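Local coordinates for protein aminotransferase, class III (Deinococcus radiodurans, PDB 3I4J) that probably transfers amino groups between substrates with the help of pyridoxal phosphate, as class-III aminotransferases do, at residues C[240-244]-C[245-249]; C[316-319]-C[320-323]; C[177-180]-C[181-185]; C[257-260]-C[261-265]. The protein carries 1 engineered substitution. All blocks are in the same frame, centred on the assembly; numbering follows the deposited sequence.

Interaction 1: residues C[240-244]-C[245-249]; sequences CGSPL and ALSRW
The carbonyl oxygen Leu244 O is gripped from opposite faces of its plane, by Ser242 OG at 2.7 Å on one face and by Ser247 N at 3.2 Å on the other. The bond from Ser247 N closes the turn from Leu244 to Ser247, the first of the 3-10 segment 245-248. Ser242 reaches the oxygen because OG stands anti to its own backbone N (chi1 175°), which swings the hydroxyl forward to the residue two places on. The same hydroxyl lies 3.6 Å from Ser247 CB, while Ser242 CB packs against Arg248 CG at 3.7 Å. With an alanine in place of Ser242 the hydroxyl is gone from beside Ser247 CB, and Leu244 O would probably be left to the bent bond from Ser247 N, the chain before the turn being freer to shift. A water bridges Leu244 N (3.1 Å) and Ser247 OG (2.7 Å). Farther back, Cys240 CB rests on Ala245 CB at 3.8 Å. Glu232 receives both Ala245 N and Leu246 N at the start of the turn. Leu246 packs on Phe228 and Ala230 of strand 227-231 and on Tyr214 of helix 213-224, whereas Cys240 and Arg248 both touch Thr349 of strand 343-349.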
ATOM      1  N   CYS C 240     -22.769   4.472   2.845  1.00 21.91           N
ATOM      2  CA  CYS C 240     -23.888   4.480   3.778  1.00 21.29           C
ATOM      3  C   CYS C 240     -24.970   5.517   3.486  1.00 22.93           C
ATOM      4  O   CYS C 240     -25.683   5.945   4.396  1.00 24.11           O
ATOM      5  CB  CYS C 240     -23.361   4.665   5.202  1.00 20.92           C
ATOM      6  SG  CYS C 240     -22.395   3.250   5.809  1.00 22.13           S
ATOM      7  N   GLY C 241     -25.092   5.914   2.221  1.00 23.39           N
ATOM      8  CA  GLY C 241     -26.104   6.886   1.835  1.00 22.96           C
ATOM      9  C   GLY C 241     -25.791   8.330   2.179  1.00 25.06           C
ATOM     10  O   GLY C 241     -26.692   9.175   2.219  1.00 24.35           O
ATOM     11  N   SER C 242     -24.514   8.615   2.416  1.00 23.87           N
ATOM     12  CA  SER C 242     -24.046   9.957   2.760  1.00 25.31           C
ATOM     13  C   SER C 242     -22.575  10.046   2.333  1.00 24.25           C
ATOM     14  O   SER C 242     -21.873   9.032   2.328  1.00 24.39           O
ATOM     15  CB  SER C 242     -24.175  10.167   4.276  1.00 26.88           C
ATOM     16  OG  SER C 242     -23.640  11.413   4.692  1.00 29.43           O
ATOM     17  N   PRO C 243     -22.091  11.246   1.951  1.00 23.48           N
ATOM     18  CA  PRO C 243     -20.682  11.357   1.540  1.00 23.94           C
ATOM     19  C   PRO C 243     -19.794  10.669   2.576  1.00 23.49           C
ATOM     20  O   PRO C 243     -18.920   9.877   2.230  1.00 23.52           O
ATOM     21  CB  PRO C 243     -20.464  12.861   1.468  1.00 23.68           C
ATOM     22  CG  PRO C 243     -21.810  13.344   0.972  1.00 23.70           C
ATOM     23  CD  PRO C 243     -22.777  12.549   1.834  1.00 24.52           C
ATOM     24  N   LEU C 244     -20.017  11.001   3.845  1.00 21.61           N
ATOM     25  CA  LEU C 244     -19.313  10.364   4.955  1.00 21.43           C
ATOM     26  C   LEU C 244     -20.450   9.901   5.862  1.00 21.17           C
ATOM     27  O   LEU C 244     -21.405  10.646   6.094  1.00 21.29           O
ATOM     28  CB  LEU C 244     -18.405  11.351   5.699  1.00 20.86           C
ATOM     29  CG  LEU C 244     -17.143  11.816   4.963  1.00 21.88           C
ATOM     30  CD1 LEU C 244     -16.432  12.875   5.787  1.00 21.79           C
ATOM     31  CD2 LEU C 244     -16.221  10.623   4.713  1.00 23.01           C
ATOM     32  N   ALA C 245     -20.364   8.671   6.358  1.00 19.65           N
ATOM     33  CA  ALA C 245     -21.419   8.124   7.211  1.00 19.00           C
ATOM     34  C   ALA C 245     -21.651   8.932   8.477  1.00 19.01           C
ATOM     35  O   ALA C 245     -22.782   9.027   8.963  1.00 20.44           O
ATOM     36  CB  ALA C 245     -21.096   6.673   7.577  1.00 20.57           C
ATOM     37  N   LEU C 246     -20.583   9.512   9.016  1.00 17.91           N
ATOM     38  CA  LEU C 246     -20.681  10.294  10.248  1.00 19.12           C
ATOM     39  C   LEU C 246     -21.687  11.434  10.137  1.00 21.48           C
ATOM     40  O   LEU C 246     -22.367  11.769  11.111  1.00 21.44           O
ATOM     41  CB  LEU C 246     -19.311  10.866  10.624  1.00 18.61           C
ATOM     42  CG  LEU C 246     -19.217  11.570  11.984  1.00 19.25           C
ATOM     43  CD1 LEU C 246     -19.543  10.571  13.088  1.00 17.46           C
ATOM     44  CD2 LEU C 246     -17.818  12.151  12.191  1.00 18.54           C
ATOM     45  N   SER C 247     -21.775  12.020   8.946  1.00 22.43           N
ATOM     46  CA  SER C 247     -22.682  13.141   8.683  1.00 24.84           C
ATOM     47  C   SER C 247     -24.156  12.807   8.859  1.00 23.91           C
ATOM     48  O   SER C 247     -24.985  13.710   8.995  1.00 24.97           O
ATOM     49  CB  SER C 247     -22.459  13.675   7.265  1.00 27.36           C
ATOM     50  OG  SER C 247     -21.139  14.164   7.117  1.00 36.61           O
ATOM     51  N   ARG C 248     -24.496  11.524   8.843  1.00 23.61           N
ATOM     52  CA  ARG C 248     -25.891  11.130   9.013  1.00 24.69           C
ATOM     53  C   ARG C 248     -26.375  11.557  10.394  1.00 24.77           C
ATOM     54  O   ARG C 248     -27.577  11.690  10.634  1.00 25.57           O
ATOM     55  CB  ARG C 248     -26.053   9.619   8.837  1.00 25.10           C
ATOM     56  CG  ARG C 248     -25.813   9.141   7.409  1.00 27.24           C
ATOM     57  CD  ARG C 248     -26.008   7.637   7.295  1.00 28.91           C
ATOM     58  NE  ARG C 248     -27.385   7.248   7.590  1.00 31.01           N
ATOM     59  CZ  ARG C 248     -28.345   7.113   6.678  1.00 31.95           C
ATOM     60  NH1 ARG C 248     -28.088   7.324   5.395  1.00 30.51           N
ATOM     61  NH2 ARG C 248     -29.573   6.772   7.058  1.00 32.17           N
ATOM     62  N   TRP C 249     -25.426  11.774  11.299  1.00 22.34           N
ATOM     63  CA  TRP C 249     -25.743  12.208  12.650  1.00 22.48           C
ATOM     64  C   TRP C 249     -25.661  13.733  12.740  1.00 21.65           C
ATOM     65  O   TRP C 249     -24.654  14.287  13.176  1.00 21.74           O
ATOM     66  CB  TRP C 249     -24.771  11.566  13.648  1.00 22.15           C
ATOM     67  CG  TRP C 249     -25.130  10.148  14.052  1.00 20.46           C
ATOM     68  CD1 TRP C 249     -25.799   9.762  15.181  1.00 20.29           C
ATOM     69  CD2 TRP C 249     -24.824   8.939  13.337  1.00 19.81           C
ATOM     70  NE1 TRP C 249     -25.924   8.394  15.217  1.00 19.20           N
ATOM     71  CE2 TRP C 249     -25.336   7.862  14.099  1.00 19.35           C
ATOM     72  CE3 TRP C 249     -24.166   8.662  12.130  1.00 20.76           C
ATOM     73  CZ2 TRP C 249     -25.211   6.526  13.692  1.00 19.20           C
ATOM     74  CZ3 TRP C 249     -24.041   7.331  11.723  1.00 19.72           C
ATOM     75  CH2 TRP C 249     -24.563   6.280  12.505  1.00 19.63           C
TER
HETATM   76  O   HOH W   1     -20.892  13.952   4.399  1.00 22.16           O

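Interaction 2: residues C[316-319]-C[320-323]; sequences EDLT and GAAK
Asp317 faces Gly320 across the first turn of helix 318-339, whose N-cap it forms. It is also the first residue to leave helical geometry after helix 300-315, its positive phi (47°) belonging to a Schellman motif, so one residue ends one helix and starts the next. The opening turn of a helix has N-H groups without an earlier carbonyl to meet, and here the Asp317 side chain supplies one acceptor. Gly320 N donates to Asp317 OD1 at 3.2 Å, meeting the oxygen from well above the carboxylate plane. CG lies anti to the backbone N (chi1 -176°), which brings the carboxylate forward over Gly320; a beta carbon on this glycine would collide with Asp317 OD2. Set beside the positive end of the helix dipole, the carboxylate is probably stabilised in its charged form. Regular helical bonds follow: Ala321 N reaches Asp317 O at 3.0 Å, lying in the carbonyl plane, and Ala322 N reaches Leu318 O at 2.8 Å. Lys323 N is less well served, its bond to Thr319 O being weak at 3.4 Å, as is a second one to Gly320 O. Glu316 OE2 pairs with Arg47 in a salt bridge. Leu318 turns inward onto Ile43 and Leu407, and Thr319 packs on Pro243. Leu318 CD2 meets Ala321 CB at 4.3 Å. On the exposed side, Lys323 CG passes 3.4 Å from Thr319 O.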
ATOM      1  N   GLU C 316     -23.642  10.493 -11.060  1.00 26.75           N
ATOM      2  CA  GLU C 316     -24.702   9.492 -10.959  1.00 27.02           C
ATOM      3  C   GLU C 316     -25.417   9.526  -9.607  1.00 26.19           C
ATOM      4  O   GLU C 316     -26.331   8.738  -9.371  1.00 26.87           O
ATOM      5  CB  GLU C 316     -24.135   8.084 -11.203  1.00 27.52           C
ATOM      6  CG  GLU C 316     -23.432   7.918 -12.547  1.00 27.14           C
ATOM      7  CD  GLU C 316     -23.025   6.482 -12.851  1.00 28.65           C
ATOM      8  OE1 GLU C 316     -23.043   5.632 -11.935  1.00 27.97           O
ATOM      9  OE2 GLU C 316     -22.673   6.204 -14.017  1.00 28.61           O
ATOM     10  N   ASP C 317     -25.010  10.447  -8.736  1.00 25.96           N
ATOM     11  CA  ASP C 317     -25.589  10.580  -7.399  1.00 25.85           C
ATOM     12  C   ASP C 317     -25.686   9.207  -6.748  1.00 25.65           C
ATOM     13  O   ASP C 317     -26.757   8.763  -6.330  1.00 24.47           O
ATOM     14  CB  ASP C 317     -26.977  11.235  -7.463  1.00 28.81           C
ATOM     15  CG  ASP C 317     -27.573  11.479  -6.081  1.00 30.66           C
ATOM     16  OD1 ASP C 317     -26.796  11.643  -5.115  1.00 29.44           O
ATOM     17  OD2 ASP C 317     -28.822  11.527  -5.959  1.00 32.75           O
ATOM     18  N   LEU C 318     -24.548   8.531  -6.669  1.00 24.00           N
ATOM     19  CA  LEU C 318     -24.511   7.207  -6.081  1.00 23.76           C
ATOM     20  C   LEU C 318     -24.763   7.256  -4.578  1.00 23.25           C
ATOM     21  O   LEU C 318     -25.112   6.248  -3.973  1.00 22.97           O
ATOM     22  CB  LEU C 318     -23.170   6.527  -6.402  1.00 23.57           C
ATOM     23  CG  LEU C 318     -22.947   6.246  -7.895  1.00 23.71           C
ATOM     24  CD1 LEU C 318     -21.661   5.469  -8.084  1.00 22.19           C
ATOM     25  CD2 LEU C 318     -24.118   5.451  -8.464  1.00 24.23           C
ATOM     26  N   THR C 319     -24.598   8.428  -3.974  1.00 23.12           N
ATOM     27  CA  THR C 319     -24.856   8.571  -2.546  1.00 23.95           C
ATOM     28  C   THR C 319     -26.369   8.438  -2.362  1.00 24.34           C
ATOM     29  O   THR C 319     -26.849   7.763  -1.443  1.00 23.78           O
ATOM     30  CB  THR C 319     -24.395   9.946  -2.028  1.00 25.71           C
ATOM     31  OG1 THR C 319     -22.969  10.061  -2.166  1.00 25.43           O
ATOM     32  CG2 THR C 319     -24.773  10.118  -0.568  1.00 26.06           C
ATOM     33  N   GLY C 320     -27.115   9.077  -3.260  1.00 25.23           N
ATOM     34  CA  GLY C 320     -28.567   9.011  -3.210  1.00 25.39           C
ATOM     35  C   GLY C 320     -29.035   7.618  -3.577  1.00 25.68           C
ATOM     36  O   GLY C 320     -30.019   7.114  -3.033  1.00 25.82           O
ATOM     37  N   ALA C 321     -28.318   6.992  -4.507  1.00 25.26           N
ATOM     38  CA  ALA C 321     -28.637   5.647  -4.957  1.00 25.50           C
ATOM     39  C   ALA C 321     -28.463   4.665  -3.808  1.00 24.45           C
ATOM     40  O   ALA C 321     -29.264   3.751  -3.642  1.00 25.11           O
ATOM     41  CB  ALA C 321     -27.730   5.253  -6.125  1.00 26.09           C
ATOM     42  N   ALA C 322     -27.409   4.859  -3.018  1.00 24.96           N
ATOM     43  CA  ALA C 322     -27.135   3.988  -1.885  1.00 24.65           C
ATOM     44  C   ALA C 322     -28.288   4.029  -0.885  1.00 25.51           C
ATOM     45  O   ALA C 322     -28.612   3.022  -0.255  1.00 22.37           O
ATOM     46  CB  ALA C 322     -25.830   4.405  -1.204  1.00 25.46           C
ATOM     47  N   LYS C 323     -28.906   5.199  -0.742  1.00 24.66           N
ATOM     48  CA  LYS C 323     -30.030   5.354   0.175  1.00 27.66           C
ATOM     49  C   LYS C 323     -31.225   4.529  -0.295  1.00 27.19           C
ATOM     50  O   LYS C 323     -31.799   3.751   0.467  1.00 27.44           O
ATOM     51  CB  LYS C 323     -30.442   6.828   0.266  1.00 30.44           C
ATOM     52  CG  LYS C 323     -29.362   7.750   0.805  1.00 34.79           C
ATOM     53  CD  LYS C 323     -29.822   9.206   0.822  1.00 39.33           C
ATOM     54  CE  LYS C 323     -30.981   9.416   1.785  1.00 42.68           C
ATOM     55  NZ  LYS C 323     -30.608   9.077   3.191  1.00 45.65           N
TER

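Interaction 3: residues C[177-180]-C[181-185]; sequences EGLR and ALLER
Arg180 crosses the side chain of Glu184 at a slant, one turn further on in helix 178-186. Its CB sits against the helix backbone, beside Ala181 N. With CG anti to the backbone N (chi1 -173°), the chain heads back toward the helix start; CG and CD pass Glu184 OE2, CD at 3.9 Å, so it is the aliphatic shaft of the arginine that meets this carboxylate. The charged ends stay apart, Arg180 NE being 5.3 Å from Glu184 OE2. A bend at chi3 then turns the guanidinium onto Glu177, where NE donates to OE2 at 2.8 Å along a nearly straight line (167°), within the guanidinium plane and on the syn lone pair. NH2 points to the other oxygen, OE1, although the position of this nitrogen is less certain. NH1 forms a salt bridge with Glu223, and Glu177 OE1 has a second salt bridge, to Arg216. A leucine in place of Arg180 would probably strip Glu177 and Glu223 of a shared partner and leave the Glu177 side chain freer to turn. On the inner flank Leu179 CG touches Leu183 CD1 at 4.1 Å, and Leu183 N bonds to Leu179 O at 3.0 Å. These leucines pack between Ile220 of helix 213-224 and the sheet, against Ile125 of strand 123-127 and against Phe194 and Val191 of strand 191-196.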
ATOM      1  N   GLU C 177     -22.424   8.909  26.418  1.00 22.33           N
ATOM      2  CA  GLU C 177     -21.867   9.391  27.678  1.00 22.49           C
ATOM      3  C   GLU C 177     -20.847   8.411  28.248  1.00 22.61           C
ATOM      4  O   GLU C 177     -20.072   8.753  29.138  1.00 23.18           O
ATOM      5  CB  GLU C 177     -22.990   9.655  28.689  1.00 23.84           C
ATOM      6  CG  GLU C 177     -23.640  11.015  28.491  1.00 25.48           C
ATOM      7  CD  GLU C 177     -22.714  12.158  28.871  1.00 26.45           C
ATOM      8  OE1 GLU C 177     -22.796  13.233  28.242  1.00 26.24           O
ATOM      9  OE2 GLU C 177     -21.909  11.988  29.810  1.00 28.05           O
ATOM     10  N   GLY C 178     -20.842   7.191  27.726  1.00 23.68           N
ATOM     11  CA  GLY C 178     -19.873   6.218  28.188  1.00 23.50           C
ATOM     12  C   GLY C 178     -18.469   6.731  27.905  1.00 23.84           C
ATOM     13  O   GLY C 178     -17.514   6.357  28.589  1.00 22.85           O
ATOM     14  N   LEU C 179     -18.343   7.599  26.902  1.00 22.26           N
ATOM     15  CA  LEU C 179     -17.043   8.156  26.543  1.00 22.40           C
ATOM     16  C   LEU C 179     -16.554   9.101  27.634  1.00 22.12           C
ATOM     17  O   LEU C 179     -15.362   9.130  27.953  1.00 21.62           O
ATOM     18  CB  LEU C 179     -17.117   8.893  25.196  1.00 22.80           C
ATOM     19  CG  LEU C 179     -15.824   9.569  24.714  1.00 21.82           C
ATOM     20  CD1 LEU C 179     -14.692   8.550  24.638  1.00 23.64           C
ATOM     21  CD2 LEU C 179     -16.056  10.211  23.349  1.00 23.33           C
ATOM     22  N   ARG C 180     -17.468   9.879  28.210  1.00 22.33           N
ATOM     23  CA  ARG C 180     -17.073  10.786  29.277  1.00 22.86           C
ATOM     24  C   ARG C 180     -16.595   9.952  30.464  1.00 22.02           C
ATOM     25  O   ARG C 180     -15.580  10.264  31.079  1.00 22.54           O
ATOM     26  CB  ARG C 180     -18.239  11.677  29.721  1.00 22.27           C
ATOM     27  CG  ARG C 180     -17.807  12.751  30.723  1.00 25.29           C
ATOM     28  CD  ARG C 180     -19.002  13.410  31.403  1.00 24.36           C
ATOM     29  NE  ARG C 180     -19.957  13.941  30.436  1.00 23.42           N
ATOM     30  CZ  ARG C 180     -19.867  15.136  29.857  1.00 22.31           C
ATOM     31  NH1 ARG C 180     -18.860  15.950  30.143  1.00 22.74           N
ATOM     32  NH2 ARG C 180     -20.790  15.512  28.985  1.00 22.85           N
ATOM     33  N   ALA C 181     -17.327   8.882  30.765  1.00 22.44           N
ATOM     34  CA  ALA C 181     -16.984   8.001  31.878  1.00 23.61           C
ATOM     35  C   ALA C 181     -15.585   7.408  31.713  1.00 23.45           C
ATOM     36  O   ALA C 181     -14.813   7.340  32.671  1.00 23.91           O
ATOM     37  CB  ALA C 181     -18.022   6.879  31.999  1.00 23.74           C
ATOM     38  N   LEU C 182     -15.265   6.973  30.499  1.00 23.08           N
ATOM     39  CA  LEU C 182     -13.950   6.394  30.233  1.00 22.20           C
ATOM     40  C   LEU C 182     -12.868   7.462  30.371  1.00 21.18           C
ATOM     41  O   LEU C 182     -11.803   7.222  30.939  1.00 23.50           O
ATOM     42  CB  LEU C 182     -13.907   5.791  28.823  1.00 21.31           C
ATOM     43  CG  LEU C 182     -12.548   5.221  28.397  1.00 20.79           C
ATOM     44  CD1 LEU C 182     -12.066   4.225  29.433  1.00 22.17           C
ATOM     45  CD2 LEU C 182     -12.669   4.552  27.029  1.00 23.63           C
ATOM     46  N   LEU C 183     -13.145   8.647  29.846  1.00 20.44           N
ATOM     47  CA  LEU C 183     -12.192   9.740  29.922  1.00 21.99           C
ATOM     48  C   LEU C 183     -11.892  10.079  31.376  1.00 23.75           C
ATOM     49  O   LEU C 183     -10.739  10.307  31.745  1.00 24.53           O
ATOM     50  CB  LEU C 183     -12.739  10.968  29.193  1.00 21.51           C
ATOM     51  CG  LEU C 183     -12.584  10.932  27.670  1.00 20.44           C
ATOM     52  CD1 LEU C 183     -13.433  12.019  27.030  1.00 22.63           C
ATOM     53  CD2 LEU C 183     -11.113  11.118  27.311  1.00 22.40           C
ATOM     54  N   GLU C 184     -12.931  10.085  32.204  1.00 25.47           N
ATOM     55  CA  GLU C 184     -12.771  10.402  33.617  1.00 28.49           C
ATOM     56  C   GLU C 184     -11.860   9.418  34.335  1.00 28.63           C
ATOM     57  O   GLU C 184     -11.031   9.820  35.151  1.00 28.51           O
ATOM     58  CB  GLU C 184     -14.136  10.441  34.310  1.00 30.48           C
ATOM     59  CG  GLU C 184     -15.099  11.444  33.699  1.00 34.18           C
ATOM     60  CD  GLU C 184     -16.478  11.404  34.330  1.00 39.06           C
ATOM     61  OE1 GLU C 184     -17.016  10.290  34.524  1.00 39.98           O
ATOM     62  OE2 GLU C 184     -17.029  12.490  34.620  1.00 39.61           O
ATOM     63  N   ARG C 185     -11.997   8.131  34.030  1.00 28.43           N
ATOM     64  CA  ARG C 185     -11.164   7.137  34.694  1.00 30.41           C
ATOM     65  C   ARG C 185      -9.760   7.041  34.100  1.00 29.82           C
ATOM     66  O   ARG C 185      -8.822   6.634  34.785  1.00 28.35           O
ATOM     67  CB  ARG C 185     -11.847   5.765  34.681  1.00 34.67           C
ATOM     68  CG  ARG C 185     -11.760   5.000  33.380  1.00 39.04           C
ATOM     69  CD  ARG C 185     -12.643   3.759  33.448  1.00 43.10           C
ATOM     70  NE  ARG C 185     -12.477   3.033  34.705  1.00 45.17           N
ATOM     71  CZ  ARG C 185     -11.364   2.403  35.072  1.00 46.85           C
ATOM     72  NH1 ARG C 185     -10.301   2.405  34.278  1.00 48.78           N
ATOM     73  NH2 ARG C 185     -11.314   1.777  36.239  1.00 46.77           N
TER

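Interaction 4: residues C[257-260]-C[261-265]; sequences AVLG and KGLAA
Gly260 and Leu263 are joined by a beta turn at the end of strand 256-259, within the seven-stranded mixed sheet of the large domain of fold type I pyridoxal-phosphate enzymes. Gly260 has a nearly fully extended backbone, a shape glycine takes up easily. Lys261, the first residue of the turn after Gly260, has a positive phi; its extended side chain runs out to Ala38 O, which accepts from NZ. Its own carbonyl oxygen is hydrogen-bonded to Tyr296 OH of the second subunit. A lysine just after this strand is consistent with the cofactor lysine of class-III relatives, and a bound sulfate about 5 Å from its side chain may mark the pocket. Gly262 follows as the second corner. Leu263 N then donates to Gly260 O at 3.1 Å, from 60° above the carbonyl plane. The Leu263 side chain folds back over the strand, CG anti to its backbone N (chi1 -156°), and crosses Leu259 at about a right angle. Both rest on Leu81 of helix 72-84. Leu263 CD1 meets Leu259 CD1 at 4.1 Å, and Leu263 CD2 lies as far from Leu259 CB. Beyond, Ala265 N makes a weak bond to Gly262 O at 3.2 Å.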
ATOM      1  N   ALA C 257     -10.733  12.507   9.172  1.00 17.09           N
ATOM      2  CA  ALA C 257     -11.564  11.490   8.539  1.00 18.46           C
ATOM      3  C   ALA C 257     -10.633  10.573   7.751  1.00 17.11           C
ATOM      4  O   ALA C 257      -9.860  11.043   6.915  1.00 18.25           O
ATOM      5  CB  ALA C 257     -12.584  12.132   7.603  1.00 18.83           C
ATOM      6  N   VAL C 258     -10.693   9.275   8.035  1.00 17.18           N
ATOM      7  CA  VAL C 258      -9.846   8.298   7.350  1.00 17.54           C
ATOM      8  C   VAL C 258     -10.618   7.634   6.217  1.00 18.45           C
ATOM      9  O   VAL C 258     -11.708   7.098   6.429  1.00 17.27           O
ATOM     10  CB  VAL C 258      -9.355   7.212   8.328  1.00 18.69           C
ATOM     11  CG1 VAL C 258      -8.292   6.336   7.647  1.00 19.58           C
ATOM     12  CG2 VAL C 258      -8.789   7.865   9.577  1.00 18.63           C
ATOM     13  N   LEU C 259     -10.035   7.656   5.018  1.00 19.85           N
ATOM     14  CA  LEU C 259     -10.667   7.095   3.830  1.00 22.64           C
ATOM     15  C   LEU C 259      -9.836   5.977   3.206  1.00 24.26           C
ATOM     16  O   LEU C 259      -8.623   5.914   3.391  1.00 23.44           O
ATOM     17  CB  LEU C 259     -10.881   8.202   2.796  1.00 22.94           C
ATOM     18  CG  LEU C 259     -11.588   9.449   3.334  1.00 26.97           C
ATOM     19  CD1 LEU C 259     -11.549  10.572   2.298  1.00 28.34           C
ATOM     20  CD2 LEU C 259     -13.014   9.083   3.698  1.00 26.77           C
ATOM     21  N   GLY C 260     -10.504   5.098   2.464  1.00 26.70           N
ATOM     22  CA  GLY C 260      -9.816   3.993   1.817  1.00 31.08           C
ATOM     23  C   GLY C 260     -10.764   3.158   0.976  1.00 33.03           C
ATOM     24  O   GLY C 260     -11.899   3.565   0.734  1.00 35.99           O
ATOM     25  N   LYS C 261     -10.300   1.991   0.536  1.00 35.48           N
ATOM     26  CA  LYS C 261     -11.107   1.078  -0.274  1.00 35.29           C
ATOM     27  C   LYS C 261     -11.940   1.726  -1.374  1.00 36.23           C
ATOM     28  O   LYS C 261     -11.554   1.727  -2.545  1.00 37.28           O
ATOM     29  CB  LYS C 261     -12.039   0.249   0.622  1.00 34.46           C
ATOM     30  CG  LYS C 261     -11.325  -0.777   1.476  1.00 34.82           C
ATOM     31  CD  LYS C 261     -12.308  -1.744   2.118  1.00 34.73           C
ATOM     32  CE  LYS C 261     -11.576  -2.820   2.901  1.00 36.98           C
ATOM     33  NZ  LYS C 261     -12.491  -3.892   3.375  1.00 33.86           N
ATOM     34  N   GLY C 262     -13.095   2.266  -0.999  1.00 35.58           N
ATOM     35  CA  GLY C 262     -13.973   2.883  -1.974  1.00 35.07           C
ATOM     36  C   GLY C 262     -13.518   4.199  -2.574  1.00 33.11           C
ATOM     37  O   GLY C 262     -14.165   4.707  -3.489  1.00 33.91           O
ATOM     38  N   LEU C 263     -12.417   4.755  -2.074  1.00 30.73           N
ATOM     39  CA  LEU C 263     -11.919   6.030  -2.577  1.00 26.70           C
ATOM     40  C   LEU C 263     -11.692   5.965  -4.090  1.00 25.52           C
ATOM     41  O   LEU C 263     -12.157   6.837  -4.826  1.00 24.23           O
ATOM     42  CB  LEU C 263     -10.626   6.419  -1.846  1.00 25.34           C
ATOM     43  CG  LEU C 263     -10.271   7.908  -1.815  1.00 25.24           C
ATOM     44  CD1 LEU C 263     -11.467   8.711  -1.309  1.00 22.43           C
ATOM     45  CD2 LEU C 263      -9.063   8.139  -0.911  1.00 21.77           C
ATOM     46  N   ALA C 264     -10.972   4.945  -4.551  1.00 22.53           N
ATOM     47  CA  ALA C 264     -10.743   4.764  -5.985  1.00 21.85           C
ATOM     48  C   ALA C 264     -11.576   3.572  -6.479  1.00 21.23           C
ATOM     49  O   ALA C 264     -11.406   3.094  -7.601  1.00 19.00           O
ATOM     50  CB  ALA C 264      -9.253   4.541  -6.273  1.00 22.05           C
ATOM     51  N   ALA C 265     -12.462   3.091  -5.607  1.00 21.43           N
ATOM     52  CA  ALA C 265     -13.385   1.993  -5.911  1.00 18.86           C
ATOM     53  C   ALA C 265     -12.838   0.783  -6.676  1.00 18.78           C
ATOM     54  O   ALA C 265     -13.497   0.271  -7.585  1.00 17.40           O
ATOM     55  CB  ALA C 265     -14.604   2.554  -6.650  1.00 19.82           C
TER

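In the fold
Along the chain the order is interaction 3, 1, 4, 2, strictly in series: none nests in or crosses another, and each closes only a local turn. Interaction 3 lies on helix 178-186, on the outer layer of the large sheet, its nearest atoms about 11 Å from interaction 1. Interaction 1 lies in the loop between strands 227-231 and 256-259, and interaction 4 at the C-terminal end of strand 256-259; they meet where Leu244 CD2 lies 3.7 Å from Leu259 CD2. Interaction 2, opening helix 318-339, packs its Thr319 CG2 3.4 Å from Ser242 N. Interaction 1 thus bridges the sheet end and this later helix.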